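Local coordinates for C2 domain protein (Ramazzottius varieornatus, PDB 7DF2), which binds calcium ions through the loops of a C2 domain and probably belongs to a secreted, tardigrade-specific family, at residues E153-A158 and L184-Y189; V123-M128 and H149-R154; V48-Q53 and A178-Y183; C68-I73 and N102-V107. All blocks are in the same frame, centred on the assembly; numbering follows the deposited sequence. Where two conformers were deposited one is given.

Interaction 1: residues E153-A158 and L184-Y189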
# COMPACT_ATOMS: atom_id res chain seq x y z
N GLU A 153 7.44 -16.47 6.36
CA GLU A 153 8.45 -17.39 6.88
C GLU A 153 8.96 -16.95 8.25
O GLU A 153 8.90 -17.72 9.22
CB GLU A 153 9.59 -17.55 5.86
CG GLU A 153 10.64 -16.43 5.81
CD GLU A 153 10.11 -15.15 5.18
OE1 GLU A 153 9.12 -15.22 4.42
OE2 GLU A 153 10.67 -14.07 5.47
N ARG A 154 9.40 -15.69 8.38
CA ARG A 154 9.94 -15.22 9.65
C ARG A 154 8.83 -14.83 10.61
O ARG A 154 8.88 -15.16 11.80
CB ARG A 154 10.86 -14.02 9.42
CG ARG A 154 12.23 -14.38 8.90
CD ARG A 154 13.23 -14.45 10.03
NE ARG A 154 14.57 -14.30 9.52
CZ ARG A 154 15.48 -13.47 10.02
NH1 ARG A 154 15.19 -12.72 11.08
NH2 ARG A 154 16.67 -13.39 9.46
N ASN A 155 7.81 -14.13 10.11
CA ASN A 155 6.83 -13.42 10.94
C ASN A 155 5.44 -13.81 10.45
O ASN A 155 4.79 -13.04 9.72
CB ASN A 155 7.08 -11.91 10.86
CG ASN A 155 5.97 -11.08 11.48
OD1 ASN A 155 5.50 -11.36 12.58
ND2 ASN A 155 5.57 -10.03 10.77
N PRO A 156 4.95 -14.99 10.81
CA PRO A 156 3.60 -15.40 10.40
C PRO A 156 2.55 -14.64 11.19
O PRO A 156 2.89 -13.95 12.17
CB PRO A 156 3.58 -16.90 10.73
CG PRO A 156 4.50 -17.02 11.88
CD PRO A 156 5.61 -16.03 11.63
N PRO A 157 1.28 -14.73 10.80
CA PRO A 157 0.23 -14.03 11.54
C PRO A 157 0.26 -14.36 13.02
O PRO A 157 0.45 -15.51 13.42
CB PRO A 157 -1.06 -14.54 10.89
CG PRO A 157 -0.67 -14.90 9.52
CD PRO A 157 0.76 -15.37 9.57
N ALA A 158 0.08 -13.33 13.85
CA ALA A 158 0.05 -13.51 15.29
C ALA A 158 -1.23 -14.22 15.73
O ALA A 158 -2.19 -14.39 14.96
CB ALA A 158 0.19 -12.17 15.99
N LEU A 184 6.20 2.01 5.09
CA LEU A 184 5.05 1.17 5.41
C LEU A 184 5.31 0.36 6.67
O LEU A 184 6.45 0.05 6.99
CB LEU A 184 4.74 0.20 4.27
CG LEU A 184 4.46 0.82 2.90
CD1 LEU A 184 4.30 -0.27 1.85
CD2 LEU A 184 3.20 1.69 3.00
N ARG A 185 4.23 0.01 7.36
CA ARG A 185 4.26 -1.00 8.41
C ARG A 185 3.07 -1.91 8.22
O ARG A 185 2.03 -1.49 7.70
CB ARG A 185 4.18 -0.41 9.82
CG ARG A 185 5.24 0.59 10.18
CD ARG A 185 5.16 0.90 11.67
NE ARG A 185 3.84 1.39 12.09
CZ ARG A 185 3.45 1.46 13.36
NH1 ARG A 185 4.27 1.04 14.32
NH2 ARG A 185 2.25 1.93 13.67
N TYR A 186 3.17 -3.15 8.69
CA TYR A 186 2.01 -4.02 8.65
C TYR A 186 1.92 -4.82 9.93
O TYR A 186 2.89 -4.99 10.66
CB TYR A 186 2.04 -4.98 7.44
CG TYR A 186 3.10 -6.05 7.55
CD1 TYR A 186 4.39 -5.82 7.10
CD2 TYR A 186 2.80 -7.31 8.08
CE1 TYR A 186 5.37 -6.81 7.19
CE2 TYR A 186 3.76 -8.30 8.17
CZ TYR A 186 5.05 -8.04 7.72
OH TYR A 186 6.00 -9.03 7.81
N ARG A 187 0.69 -5.27 10.20
CA ARG A 187 0.36 -6.26 11.22
C ARG A 187 -0.50 -7.34 10.58
O ARG A 187 -1.22 -7.08 9.61
CB ARG A 187 -0.43 -5.65 12.41
CG ARG A 187 0.42 -4.90 13.41
CD ARG A 187 -0.25 -4.75 14.78
NE ARG A 187 -1.65 -4.34 14.69
CZ ARG A 187 -2.54 -4.54 15.65
NH1 ARG A 187 -2.18 -5.16 16.77
NH2 ARG A 187 -3.80 -4.14 15.50
N TRP A 188 -0.45 -8.55 11.13
CA TRP A 188 -1.45 -9.52 10.73
C TRP A 188 -1.61 -10.55 11.83
O TRP A 188 -0.66 -10.86 12.56
CB TRP A 188 -1.16 -10.19 9.38
CG TRP A 188 0.17 -10.88 9.21
CD1 TRP A 188 1.26 -10.84 10.05
CD2 TRP A 188 0.55 -11.70 8.10
NE1 TRP A 188 2.29 -11.59 9.52
CE2 TRP A 188 1.87 -12.13 8.33
CE3 TRP A 188 -0.11 -12.12 6.95
CZ2 TRP A 188 2.54 -12.96 7.43
CZ3 TRP A 188 0.56 -12.94 6.06
CH2 TRP A 188 1.87 -13.35 6.31
N TYR A 189 -2.82 -11.08 11.93
CA TYR A 189 -3.20 -11.90 13.07
C TYR A 189 -4.44 -12.69 12.74
O TYR A 189 -5.31 -12.25 11.98
CB TYR A 189 -3.45 -11.04 14.32
CG TYR A 189 -4.29 -9.81 14.07
CD1 TYR A 189 -3.69 -8.60 13.69
CD2 TYR A 189 -5.66 -9.84 14.22
CE1 TYR A 189 -4.47 -7.47 13.45
CE2 TYR A 189 -6.44 -8.72 13.99
CZ TYR A 189 -5.83 -7.54 13.61
OH TYR A 189 -6.63 -6.44 13.39
O HOH W 1 3.99 -7.43 11.70
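Ala158 and Tyr189 make a single backbone bridge between the irregular segment 153-158 and strand segment 184-189. The touching parts, 155 to 158 and 186 to 189, run 49° apart, which agrees with one bridge and no ladder. Its bond is Ala158 N to Trp188 O, 2.9 Å and nearly straight, and Pro157 CA adds a CA-H...O contact of 3.4 Å to that same oxygen.

The indole of Trp188 carries the side-chain contact. Pro157 CD sits over one face, 3.7 Å from the centroid of the six-membered ring of Trp188, a CH-pi contact close to the ring normal. The opposite face is taken toward its rim by Tyr186 CE2. At the edge, Trp188 NE1 donates to Asn155 O at 2.9 Å; the oxygen lies in the indole plane, but the bond is bent to 137°. With CG placed between the backbone N and the carbonyl carbon (chi1 55°), the indole is brought against Pro157 and the Asn155 carbonyl, and two faces and an edge fix its rotation.

Asn155 ND2 donates twice, to Tyr186 OH at 3.2 Å and to a water within bonding distance of Tyr186 O, so both N-H groups of the amide have an acceptor. Trp188 also packs on Ile43, Ile126 and Ile150. The loop thus closes over one end of the beta-sandwich characteristic of C2 domains, against an aromatic core residue of strand 181-190.

Interaction 2: residues V123-M128 and H149-R154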
# COMPACT_ATOMS: atom_id res chain seq x y z
N VAL A 123 -2.52 -18.06 1.15
CA VAL A 123 -1.68 -17.15 0.38
C VAL A 123 -0.23 -17.34 0.77
O VAL A 123 0.09 -17.73 1.90
CB VAL A 123 -2.09 -15.66 0.58
CG1 VAL A 123 -3.49 -15.42 0.06
CG2 VAL A 123 -1.96 -15.26 2.04
N ARG A 124 0.66 -17.07 -0.19
CA ARG A 124 2.09 -17.05 0.05
C ARG A 124 2.68 -15.65 0.06
O ARG A 124 3.71 -15.44 0.70
CB ARG A 124 2.82 -17.88 -1.02
CG ARG A 124 2.43 -19.35 -1.02
CD ARG A 124 3.20 -20.13 -2.06
NE ARG A 124 2.62 -21.45 -2.28
CZ ARG A 124 2.92 -22.53 -1.56
NH1 ARG A 124 2.34 -23.69 -1.82
NH2 ARG A 124 3.81 -22.45 -0.57
N LYS A 125 2.05 -14.70 -0.63
CA LYS A 125 2.55 -13.34 -0.72
C LYS A 125 1.36 -12.39 -0.75
O LYS A 125 0.41 -12.61 -1.49
CB LYS A 125 3.38 -13.13 -2.00
CG LYS A 125 4.85 -13.42 -1.84
CD LYS A 125 5.67 -12.62 -2.84
CE LYS A 125 5.34 -13.03 -4.26
NZ LYS A 125 6.38 -12.55 -5.19
N ILE A 126 1.43 -11.32 0.05
CA ILE A 126 0.44 -10.26 0.02
C ILE A 126 1.15 -8.97 -0.35
O ILE A 126 2.14 -8.59 0.29
CB ILE A 126 -0.28 -10.12 1.37
CG1 ILE A 126 -1.09 -11.38 1.66
CG2 ILE A 126 -1.18 -8.89 1.39
CD1 ILE A 126 -1.68 -11.41 3.06
N ALA A 127 0.65 -8.29 -1.38
CA ALA A 127 1.30 -7.09 -1.89
C ALA A 127 0.63 -5.86 -1.29
O ALA A 127 -0.55 -5.60 -1.55
CB ALA A 127 1.22 -7.05 -3.41
N MET A 128 1.38 -5.10 -0.50
CA MET A 128 0.95 -3.76 -0.12
C MET A 128 1.20 -2.85 -1.32
O MET A 128 2.33 -2.77 -1.80
CB MET A 128 1.72 -3.29 1.11
CG MET A 128 1.40 -4.10 2.36
SD MET A 128 2.25 -3.46 3.81
CE MET A 128 3.91 -4.08 3.58
N HIS A 149 6.02 -6.65 -0.41
CA HIS A 149 5.37 -7.92 -0.13
C HIS A 149 5.43 -8.31 1.34
O HIS A 149 6.45 -8.15 2.01
CB HIS A 149 6.03 -9.03 -0.96
CG HIS A 149 5.82 -8.87 -2.43
ND1 HIS A 149 4.56 -8.80 -2.99
CD2 HIS A 149 6.70 -8.78 -3.45
CE1 HIS A 149 4.68 -8.67 -4.30
NE2 HIS A 149 5.97 -8.65 -4.60
N ILE A 150 4.32 -8.85 1.83
CA ILE A 150 4.27 -9.52 3.12
C ILE A 150 4.39 -11.02 2.85
O ILE A 150 3.65 -11.56 2.01
CB ILE A 150 2.98 -9.19 3.88
CG1 ILE A 150 2.86 -7.69 4.15
CG2 ILE A 150 2.89 -9.98 5.17
CD1 ILE A 150 1.43 -7.25 4.41
N THR A 151 5.32 -11.68 3.54
CA THR A 151 5.47 -13.12 3.47
C THR A 151 5.62 -13.65 4.89
O THR A 151 5.92 -12.91 5.83
CB THR A 151 6.67 -13.55 2.61
OG1 THR A 151 7.88 -13.04 3.18
CG2 THR A 151 6.53 -13.02 1.18
N GLY A 152 5.39 -14.96 5.05
CA GLY A 152 5.17 -15.53 6.36
C GLY A 152 6.24 -16.43 6.95
O GLY A 152 5.98 -17.09 7.95
N GLU A 153 7.44 -16.47 6.36
CA GLU A 153 8.45 -17.39 6.88
C GLU A 153 8.96 -16.95 8.25
O GLU A 153 8.90 -17.72 9.22
CB GLU A 153 9.59 -17.55 5.86
CG GLU A 153 10.64 -16.43 5.81
CD GLU A 153 10.11 -15.15 5.18
OE1 GLU A 153 9.12 -15.22 4.42
OE2 GLU A 153 10.67 -14.07 5.47
N ARG A 154 9.40 -15.69 8.38
CA ARG A 154 9.94 -15.22 9.65
C ARG A 154 8.83 -14.83 10.61
O ARG A 154 8.88 -15.16 11.80
CB ARG A 154 10.86 -14.02 9.42
CG ARG A 154 12.23 -14.38 8.90
CD ARG A 154 13.23 -14.45 10.03
NE ARG A 154 14.57 -14.30 9.52
CZ ARG A 154 15.48 -13.47 10.02
NH1 ARG A 154 15.19 -12.72 11.08
NH2 ARG A 154 16.67 -13.39 9.46
O HOH W 2 4.38 -16.53 3.10
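Ile126 and Ile150 form an antiparallel hydrogen-bonded pair. Ile150 N reaches Ile126 O at 2.7 Å, almost straight at 175°, and Ile126 N returns to Ile150 O at 3.0 Å; both donors lie in the carbonyl planes. CA-H...O contacts flank them, Lys125 CA to Ile150 O and His149 CA to Ile126 O. Past the paired residues the backbones part, and a water takes over, donating to Arg124 O and accepting from Gly152 N.

Among the apolar contacts, Met128 CG lies 3.8 Å from Ile150 CD1, the two side chains crossing at about a right angle. Lys125 CG and Thr151 CG2, on chains pointing the same way, are tight at 3.5 Å. With CG anti to the carbonyl carbon (chi1 -90°), Lys125 lays CD over one face of the His149 ring, 3.9 Å from its centroid, a CH-pi contact; NZ goes on to Asn82 OD1.

Locally, Thr151 OG1 donates to the syn lone pair of Glu153 OE1 at 2.8 Å.

The pair belongs to the hairpin of strands 121-136 and 139-150. Ile126 and Ile150 face the other sheet, packing on Ile43 and Trp188, while Ala127, on the face it shares with His149, meets Pro81 and Asp77 of strand 70-77.

Interaction 3: residues V48-Q53 and A178-Y183. With GLC (alpha-D-glucopyranose), chain B.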
# COMPACT_ATOMS: atom_id res chain seq x y z
N VAL A 48 2.98 5.21 6.53
CA VAL A 48 3.55 6.13 7.51
C VAL A 48 3.82 7.49 6.88
O VAL A 48 3.34 8.52 7.35
CB VAL A 48 4.83 5.53 8.11
CG1 VAL A 48 5.45 6.51 9.10
CG2 VAL A 48 4.51 4.17 8.77
N ARG A 49 4.58 7.50 5.79
CA ARG A 49 4.89 8.75 5.10
C ARG A 49 5.38 8.42 3.70
O ARG A 49 5.72 7.27 3.39
CB ARG A 49 5.93 9.56 5.88
CG ARG A 49 7.26 8.85 6.03
CD ARG A 49 8.24 9.74 6.79
NE ARG A 49 9.54 9.09 6.81
CZ ARG A 49 9.85 8.07 7.61
NH1 ARG A 49 8.95 7.59 8.47
NH2 ARG A 49 11.06 7.53 7.54
N LEU A 50 5.41 9.45 2.86
CA LEU A 50 5.77 9.32 1.45
C LEU A 50 6.77 10.41 1.14
O LEU A 50 6.47 11.59 1.34
CB LEU A 50 4.51 9.44 0.58
CG LEU A 50 4.34 9.12 -0.91
CD1 LEU A 50 5.55 9.43 -1.70
CD2 LEU A 50 3.88 7.67 -1.16
N ASP A 51 7.95 10.02 0.64
CA ASP A 51 8.97 10.98 0.21
C ASP A 51 8.93 11.03 -1.32
O ASP A 51 9.46 10.15 -1.99
CB ASP A 51 10.35 10.56 0.71
CG ASP A 51 11.44 11.59 0.35
OD1 ASP A 51 11.12 12.69 -0.16
OD2 ASP A 51 12.63 11.29 0.59
N THR A 52 8.26 12.05 -1.85
CA THR A 52 8.22 12.25 -3.30
C THR A 52 9.51 12.84 -3.84
O THR A 52 9.73 12.83 -5.06
CB THR A 52 7.10 13.20 -3.69
OG1 THR A 52 7.43 14.52 -3.22
CG2 THR A 52 5.75 12.78 -3.09
N GLN A 53 10.35 13.40 -2.96
CA GLN A 53 11.51 14.20 -3.33
C GLN A 53 11.14 15.37 -4.24
O GLN A 53 12.01 15.95 -4.91
CB GLN A 53 12.59 13.33 -4.00
CG GLN A 53 12.98 12.10 -3.18
CD GLN A 53 14.15 11.38 -3.79
OE1 GLN A 53 14.04 10.82 -4.88
NE2 GLN A 53 15.29 11.37 -3.08
N ALA A 178 13.46 4.50 -7.77
CA ALA A 178 13.70 3.80 -6.51
C ALA A 178 14.08 4.73 -5.37
O ALA A 178 13.93 4.35 -4.21
CB ALA A 178 14.79 2.73 -6.70
N SER A 179 14.57 5.95 -5.67
CA SER A 179 14.91 6.87 -4.58
C SER A 179 13.68 7.51 -3.95
O SER A 179 13.80 8.09 -2.87
CB SER A 179 15.86 7.96 -5.06
OG SER A 179 15.24 8.79 -6.02
N SER A 180 12.52 7.43 -4.60
CA SER A 180 11.26 7.79 -3.97
C SER A 180 10.79 6.61 -3.13
O SER A 180 10.76 5.47 -3.61
CB SER A 180 10.22 8.15 -5.04
OG SER A 180 9.00 8.54 -4.44
N LYS A 181 10.42 6.87 -1.87
CA LYS A 181 10.07 5.82 -0.93
C LYS A 181 8.75 6.13 -0.26
O LYS A 181 8.49 7.27 0.12
CB LYS A 181 11.13 5.64 0.15
CG LYS A 181 12.56 5.58 -0.38
CD LYS A 181 12.93 4.21 -0.90
CE LYS A 181 14.46 4.13 -1.03
NZ LYS A 181 14.92 3.24 -2.13
N VAL A 182 7.91 5.11 -0.11
CA VAL A 182 6.79 5.14 0.82
C VAL A 182 7.18 4.26 1.99
O VAL A 182 7.71 3.16 1.80
CB VAL A 182 5.45 4.70 0.19
CG1 VAL A 182 5.46 3.24 -0.20
CG2 VAL A 182 4.31 4.96 1.19
N TYR A 183 6.98 4.76 3.20
CA TYR A 183 7.34 4.02 4.39
C TYR A 183 6.10 3.33 4.92
O TYR A 183 5.07 3.99 5.13
CB TYR A 183 7.96 4.94 5.44
CG TYR A 183 9.30 5.46 4.96
CD1 TYR A 183 9.36 6.53 4.09
CD2 TYR A 183 10.48 4.84 5.35
CE1 TYR A 183 10.60 7.00 3.61
CE2 TYR A 183 11.71 5.31 4.89
CZ TYR A 183 11.76 6.39 4.02
OH TYR A 183 12.96 6.86 3.55
C1 GLC B . 8.22 11.21 13.79
C2 GLC B . 8.85 11.95 12.60
C3 GLC B . 8.23 11.55 11.26
C4 GLC B . 8.05 10.03 11.16
C5 GLC B . 7.51 9.46 12.48
C6 GLC B . 7.36 7.95 12.42
O2 GLC B . 8.78 13.36 12.76
O3 GLC B . 9.05 11.99 10.19
O4 GLC B . 7.19 9.68 10.09
O5 GLC B . 8.37 9.84 13.54
O6 GLC B . 6.13 7.60 13.01
O HOH W 3 13.15 10.13 3.06
O HOH W 4 12.81 8.77 -0.43
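Gln53 OE1 is gripped by two donors: Ser179 OG across the contact, at 2.6 Å, and Arg177 NH2. The bonds sit where strands 41-51 and 181-190, antiparallel neighbours in the four-stranded sheet of the C2 beta-sandwich, run out into loops; the N-to-C directions of segments 48-51 and 181-183 differ by 173°. A leucine in place of Gln53 would remove that acceptor, and the Ser179 hydroxyl and the Arg177 guanidinium would probably lose a partner, leaving the two loops less firmly joined.

An Asx turn leads into Gln53, whose backbone N donates to Asp51 OD1 at 3.0 Å from above the carboxylate plane. Asp51 OD2 accepts from a water that also donates to Ser179 O. Within the sheet, Asp51 N bonds Lys181 O at 2.9 Å and Tyr183 N bonds Arg49 O at 2.8 Å, both nearly straight. Between these, Leu50 and Val182 form a non-hydrogen-bonded pair whose side chains turn inward onto Tyr146.

On the other face, in the conformer described, Arg49 extends from CG to NE, after a chi1 of 62°, and lays its guanidinium flat on the Tyr183 ring. The planes are 16° apart and Arg49 CZ lies 3.9 Å from the centroid of the Tyr183 ring, a stacked cation-pi pair. Glu169 OE1 forms a salt bridge with Arg49 NH1, and the same nitrogen makes a weak hydrogen bond of 3.2 Å to glucose O4.

Interaction 4: residues C68-I73 and N102-V107. With CA (calcium ion), chain E; CA (calcium ion), chain D.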
# COMPACT_ATOMS: atom_id res chain seq x y z
N CYS A 68 4.34 19.56 -5.03
CA CYS A 68 3.46 18.50 -5.51
C CYS A 68 2.09 18.60 -4.84
O CYS A 68 1.95 19.11 -3.72
CB CYS A 68 4.05 17.10 -5.23
SG CYS A 68 5.71 16.72 -5.90
N ASP A 69 1.07 18.11 -5.54
CA ASP A 69 -0.32 18.11 -5.08
C ASP A 69 -0.77 16.66 -4.99
O ASP A 69 -1.50 16.16 -5.85
CB ASP A 69 -1.21 18.92 -6.00
CG ASP A 69 -0.56 20.21 -6.39
OD1 ASP A 69 -0.23 20.97 -5.47
OD2 ASP A 69 -0.32 20.43 -7.60
N PRO A 70 -0.32 15.94 -3.95
CA PRO A 70 -0.40 14.48 -3.99
C PRO A 70 -1.80 13.97 -3.71
O PRO A 70 -2.50 14.43 -2.80
CB PRO A 70 0.58 14.05 -2.89
CG PRO A 70 0.56 15.19 -1.93
CD PRO A 70 0.39 16.43 -2.76
N LYS A 71 -2.22 13.02 -4.54
CA LYS A 71 -3.32 12.12 -4.22
C LYS A 71 -2.68 10.75 -4.05
O LYS A 71 -2.04 10.24 -4.98
CB LYS A 71 -4.38 12.09 -5.32
CG LYS A 71 -5.56 11.14 -4.99
CD LYS A 71 -6.69 11.27 -6.02
CE LYS A 71 -7.82 10.29 -5.72
NZ LYS A 71 -8.93 10.38 -6.72
N ILE A 72 -2.82 10.18 -2.86
CA ILE A 72 -2.13 8.95 -2.50
C ILE A 72 -3.18 7.91 -2.14
O ILE A 72 -4.03 8.16 -1.28
CB ILE A 72 -1.15 9.18 -1.33
CG1 ILE A 72 -0.12 10.24 -1.74
CG2 ILE A 72 -0.46 7.87 -0.94
CD1 ILE A 72 0.80 10.72 -0.60
N ILE A 73 -3.13 6.76 -2.80
CA ILE A 73 -4.13 5.71 -2.63
C ILE A 73 -3.43 4.40 -2.32
O ILE A 73 -2.27 4.18 -2.70
CB ILE A 73 -5.03 5.57 -3.89
CG1 ILE A 73 -4.20 5.05 -5.08
CG2 ILE A 73 -5.66 6.91 -4.25
CD1 ILE A 73 -5.02 4.96 -6.37
N ASN A 102 -2.80 19.56 -1.55
CA ASN A 102 -2.23 20.53 -2.47
C ASN A 102 -0.97 21.17 -1.90
O ASN A 102 -0.93 21.54 -0.71
CB ASN A 102 -3.26 21.62 -2.83
CG ASN A 102 -4.41 21.07 -3.63
OD1 ASN A 102 -4.24 20.65 -4.78
ND2 ASN A 102 -5.60 21.06 -3.04
N ASN A 103 0.04 21.29 -2.75
CA ASN A 103 1.31 21.96 -2.47
C ASN A 103 1.89 21.53 -1.12
O ASN A 103 2.12 22.33 -0.22
CB ASN A 103 1.14 23.47 -2.57
CG ASN A 103 0.78 23.90 -3.98
OD1 ASN A 103 1.42 23.47 -4.94
ND2 ASN A 103 -0.28 24.70 -4.12
N THR A 104 2.14 20.23 -1.01
CA THR A 104 2.63 19.65 0.23
C THR A 104 4.16 19.65 0.25
O THR A 104 4.80 19.75 -0.79
CB THR A 104 2.12 18.22 0.40
OG1 THR A 104 2.55 17.43 -0.71
CG2 THR A 104 0.59 18.19 0.46
N PRO A 105 4.77 19.53 1.43
CA PRO A 105 6.22 19.30 1.49
C PRO A 105 6.58 18.02 0.75
O PRO A 105 5.75 17.15 0.52
CB PRO A 105 6.51 19.17 2.99
CG PRO A 105 5.36 19.83 3.65
CD PRO A 105 4.17 19.60 2.78
N ASP A 106 7.86 17.93 0.36
CA ASP A 106 8.31 16.76 -0.38
C ASP A 106 8.11 15.47 0.41
O ASP A 106 7.81 14.42 -0.16
CB ASP A 106 9.78 16.91 -0.76
CG ASP A 106 10.00 17.96 -1.82
OD1 ASP A 106 9.01 18.51 -2.36
OD2 ASP A 106 11.18 18.23 -2.12
N VAL A 107 8.29 15.53 1.73
CA VAL A 107 7.99 14.40 2.61
C VAL A 107 6.61 14.64 3.19
O VAL A 107 6.39 15.59 3.95
CB VAL A 107 9.04 14.24 3.72
CG1 VAL A 107 8.62 13.10 4.67
CG2 VAL A 107 10.40 13.94 3.12
CA CA E . 1.31 22.31 -6.98
CA CA D . 0.25 19.63 -9.72
O HOH W 5 6.23 18.57 -2.88
O HOH W 6 -0.84 21.65 -10.47
O HOH W 7 -0.69 23.63 -7.49
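Asp69 places both carboxylate oxygens on one calcium ion, OD1 at 2.5 Å and OD2 at 2.6 Å, and OD2 also binds a second calcium at 2.3 Å. Across the contact, Asn103 supplies a further ligand to the first ion. Asp63, Asp66 and the Lys67 carbonyl complete that site with a water, while Asp63, Asp134, Asp136 and the Lys135 carbonyl serve the second.

The next shell sets the carboxylate. Asn103 N donates to the anti lone pair of Asp69 OD1 at 2.8 Å, so this oxygen carries a backbone N-H as well as a metal. One residue along, Thr104 N meets Cys68 O at 2.9 Å, nearly along the C=O axis, and a water joins Cys68 N to Thr104 O and Asp106 OD1. Cys68 is tied in turn by its disulfide to Cys62.

Pro70 turns CD and CG to Thr104, CD lying 3.1 Å from OG1 and close to CG2. A glycine here would remove both ring carbons and is likely to leave Thr104 without its packing mate and the backbone after Asp69 freer to turn.

Sharing Asp69 OD2 between two calcium ions is consistent with an ionised, bridging carboxylate, as in calcium-binding C2 domains.

In the fold
Interactions 1 and 2 lie together at one end of the sandwich, with Tyr186 and Trp188 of the first packed on Ile150 of the second; they share Glu153 and Arg154 where the hairpin runs into the loop. Interaction 3 uses strand 181-190 again, about 22 Å from interaction 1 between centres, and neighbours interaction 4 through Thr52 and Asp106. All four are partly buried: interactions 1 and 2 turn buried aromatic and aliphatic side chains toward the interface of the two sheets, while interactions 3 and 4 reach the edge, with a charged stack beside the sugar and calcium ligands. Interaction 4, across the chain's centre from interactions 1 and 2, relies on metal ligands and backbone bonds.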